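Local coordinates for protein peptidase M14, carboxypeptidase A (Thermoplasmatales archaeon SCGC AB-540-F20, PDB 4XED) that binds calcium through a PKD domain of an archaeal M14-family carboxypeptidase and probably mediates binding to other proteins, at residues Pro10-Pro15 / Val76-Lys81. Numbering follows the deposited sequence.
Sequences PNVTGP and VRAKAK. With EDO (1,2-ethanediol), chain C.
P10 and V12 pack against V76, A78 and A80 in a largely apolar contact between the two sheets of the PKD beta-sandwich. Strand 11-13, at the edge of the three-stranded sheet, faces strand 72-82, an inner strand of the four-stranded one, and no hydrogen bond joins the two segments. The ring of P10 lies over the backbone around K79: CG comes 3.8 Å from K79 CA, while CD approaches A78 O at 3.5 Å. It also bridges two alanine methyls, with P10 CB 4.1 Å from A78 CB and P10 CG 4.0 Å from A80 CB. An alanine in place of P10 would probably leave a gap over K79 CA and the A80 methyl, because CG meets both and CD adds to the cover of K79 CA, although the retained CB could still touch A78. F28 of strand 24-29 touches both V12 and A78 and continues this core. K79, whose CB points away from strand 11-13, makes a salt bridge through NZ to E87 and a hydrogen bond to a 1,2-ethanediol probably from the crystallisation liquor. V12 divides its branches between two partners: CG1, anti to the backbone N (chi1 -176°), lies 4.2 Å from V76 CG1, the valines meeting obliquely, and V12 CG2 sits 4.0 Å from A78 CB.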
ATOM      1  N   PRO A  10       2.047   0.919  -7.355  1.00  6.20           N
ATOM      2  CA  PRO A  10       2.092   1.897  -6.273  1.00  6.56           C
ATOM      3  C   PRO A  10       3.440   2.063  -5.616  1.00  6.03           C
ATOM      4  O   PRO A  10       4.255   1.137  -5.564  1.00  7.42           O
ATOM      5  CB  PRO A  10       1.077   1.346  -5.263  1.00  5.28           C
ATOM      6  CG  PRO A  10       0.106   0.545  -6.110  1.00  6.63           C
ATOM      7  CD  PRO A  10       0.976  -0.083  -7.130  1.00  7.18           C
ATOM      8  N   ASN A  11       3.622   3.257  -5.077  1.00  4.82           N
ATOM      9  CA  ASN A  11       4.740   3.586  -4.217  1.00  4.48           C
ATOM     10  C   ASN A  11       4.268   3.594  -2.759  1.00  5.22           C
ATOM     11  O   ASN A  11       3.179   4.068  -2.456  1.00  6.07           O
ATOM     12  CB  ASN A  11       5.284   4.963  -4.590  1.00  5.01           C
ATOM     13  CG  ASN A  11       5.948   4.985  -5.925  1.00  6.19           C
ATOM     14  OD1 ASN A  11       7.101   4.556  -6.060  1.00  7.00           O
ATOM     15  ND2 ASN A  11       5.196   5.368  -6.952  1.00  6.40           N
ATOM     16  N   VAL A  12       5.149   3.116  -1.868  1.00  5.32           N
ATOM     17  CA  VAL A  12       4.923   3.055  -0.429  1.00  6.03           C
ATOM     18  C   VAL A  12       6.121   3.639   0.315  1.00  4.63           C
ATOM     19  O   VAL A  12       7.219   3.107   0.164  1.00  5.95           O
ATOM     20  CB  VAL A  12       4.755   1.580   0.060  1.00  8.90           C
ATOM     21  CG1 VAL A  12       4.417   1.553   1.543  1.00 11.63           C
ATOM     22  CG2 VAL A  12       3.768   0.795  -0.797  1.00 12.08           C
ATOM     23  N   THR A  13       5.937   4.711   1.080  1.00  4.91           N
ATOM     24  CA  THR A  13       7.038   5.224   1.891  1.00  5.60           C
ATOM     25  C   THR A  13       6.626   5.327   3.350  1.00  6.26           C
ATOM     26  O   THR A  13       5.467   5.597   3.664  1.00  7.89           O
ATOM     27  CB  THR A  13       7.582   6.605   1.377  1.00  5.72           C
ATOM     28  OG1 THR A  13       6.552   7.592   1.435  1.00  6.54           O
ATOM     29  CG2 THR A  13       8.094   6.488  -0.043  1.00  7.06           C
ATOM     30  N   GLY A  14       7.594   5.152   4.237  1.00  5.99           N
ATOM     31  CA  GLY A  14       7.363   5.308   5.659  1.00  6.58           C
ATOM     32  C   GLY A  14       8.528   4.654   6.373  1.00  7.39           C
ATOM     33  O   GLY A  14       9.506   4.244   5.743  1.00  8.52           O
ATOM     34  N   PRO A  15       8.450   4.597   7.716  1.00  7.92           N
ATOM     35  CA  PRO A  15       9.570   4.067   8.504  1.00  8.41           C
ATOM     36  C   PRO A  15       9.842   2.595   8.208  1.00  8.15           C
ATOM     37  O   PRO A  15       8.923   1.774   8.175  1.00  9.38           O
ATOM     38  CB  PRO A  15       9.102   4.242   9.932  1.00 10.68           C
ATOM     39  CG  PRO A  15       8.025   5.154   9.895  1.00 11.36           C
ATOM     40  CD  PRO A  15       7.382   5.131   8.555  1.00  8.24           C
ATOM     41  N   VAL A  76       5.591  -4.991   3.451  1.00  5.89           N
ATOM     42  CA  VAL A  76       4.381  -4.246   3.162  1.00  5.34           C
ATOM     43  C   VAL A  76       4.270  -4.173   1.629  1.00  5.07           C
ATOM     44  O   VAL A  76       5.250  -3.829   0.953  1.00  6.89           O
ATOM     45  CB  VAL A  76       4.446  -2.839   3.751  1.00  6.27           C
ATOM     46  CG1 VAL A  76       3.248  -2.019   3.361  1.00  7.81           C
ATOM     47  CG2 VAL A  76       4.604  -2.917   5.263  1.00  8.21           C
ATOM     48  N   ARG A  77       3.111  -4.513   1.078  1.00  5.53           N
ATOM     49  CA  ARG A  77       2.929  -4.477  -0.370  1.00  5.92           C
ATOM     50  C   ARG A  77       1.628  -3.774  -0.695  1.00  5.91           C
ATOM     51  O   ARG A  77       0.645  -3.851   0.064  1.00  6.54           O
ATOM     52  CB  ARG A  77       2.922  -5.888  -0.975  1.00  7.14           C
ATOM     53  CG  ARG A  77       4.137  -6.714  -0.607  1.00  7.39           C
ATOM     54  CD  ARG A  77       4.326  -7.838  -1.616  1.00  7.97           C
ATOM     55  NE  ARG A  77       3.190  -8.740  -1.666  1.00  7.67           N
ATOM     56  CZ  ARG A  77       3.019  -9.676  -2.587  1.00  6.96           C
ATOM     57  NH1 ARG A  77       3.921  -9.870  -3.543  1.00  7.92           N
ATOM     58  NH2 ARG A  77       1.963 -10.447  -2.529  1.00  7.96           N
ATOM     59  N   ALA A  78       1.615  -3.093  -1.843  1.00  5.55           N
ATOM     60  CA  ALA A  78       0.405  -2.454  -2.317  1.00  4.96           C
ATOM     61  C   ALA A  78       0.278  -2.602  -3.813  1.00  4.81           C
ATOM     62  O   ALA A  78       1.227  -2.407  -4.555  1.00  5.45           O
ATOM     63  CB  ALA A  78       0.380  -0.990  -1.933  1.00  6.90           C
ATOM     64  N   LYS A  79      -0.930  -2.946  -4.252  1.00  4.83           N
ATOM     65  CA  LYS A  79      -1.304  -2.933  -5.679  1.00  4.72           C
ATOM     66  C   LYS A  79      -2.579  -2.102  -5.830  1.00  5.16           C
ATOM     67  O   LYS A  79      -3.231  -1.778  -4.827  1.00  6.03           O
ATOM     68  CB  LYS A  79      -1.454  -4.344  -6.246  1.00  7.03           C
ATOM     69  CG  LYS A  79      -2.572  -5.142  -5.629  1.00  6.35           C
ATOM     70  CD  LYS A  79      -2.723  -6.529  -6.261  1.00  8.35           C
ATOM     71  CE  LYS A  79      -3.682  -7.401  -5.418  1.00  9.66           C
ATOM     72  NZ  LYS A  79      -4.008  -8.692  -6.135  1.00 12.10           N
ATOM     73  N   ALA A  80      -2.902  -1.731  -7.065  1.00  5.21           N
ATOM     74  CA  ALA A  80      -4.061  -0.892  -7.291  1.00  6.31           C
ATOM     75  C   ALA A  80      -4.827  -1.463  -8.486  1.00  6.10           C
ATOM     76  O   ALA A  80      -4.263  -2.104  -9.383  1.00  7.86           O
ATOM     77  CB  ALA A  80      -3.644   0.527  -7.585  1.00  6.73           C
ATOM     78  N   LYS A  81      -6.129  -1.195  -8.550  1.00  6.92           N
ATOM     79  CA  LYS A  81      -6.904  -1.549  -9.725  1.00  7.31           C
ATOM     80  C   LYS A  81      -7.824  -0.399 -10.046  1.00  6.57           C
ATOM     81  O   LYS A  81      -8.288   0.330  -9.177  1.00  7.44           O
ATOM     82  CB  LYS A  81      -7.690  -2.835  -9.533  1.00  9.56           C
ATOM     83  CG  LYS A  81      -8.905  -2.713  -8.661  1.00 10.46           C
ATOM     84  CD  LYS A  81      -9.579  -4.080  -8.477  1.00 12.09           C
ATOM     85  CE  LYS A  81     -10.707  -3.969  -7.501  1.00 14.50           C
ATOM     86  NZ  LYS A  81     -11.438  -5.259  -7.353  1.00 21.70           N
TER
HETATM   87  C1  EDO C 102      -5.548 -10.739  -3.532  1.00 32.83           C
HETATM   88  O1  EDO C 102      -5.982  -9.934  -4.617  1.00 29.92           O
HETATM   89  C2  EDO C 102      -4.039 -10.600  -3.421  1.00 33.00           C
HETATM   90  O2  EDO C 102      -3.506 -11.756  -2.759  1.00 33.46           O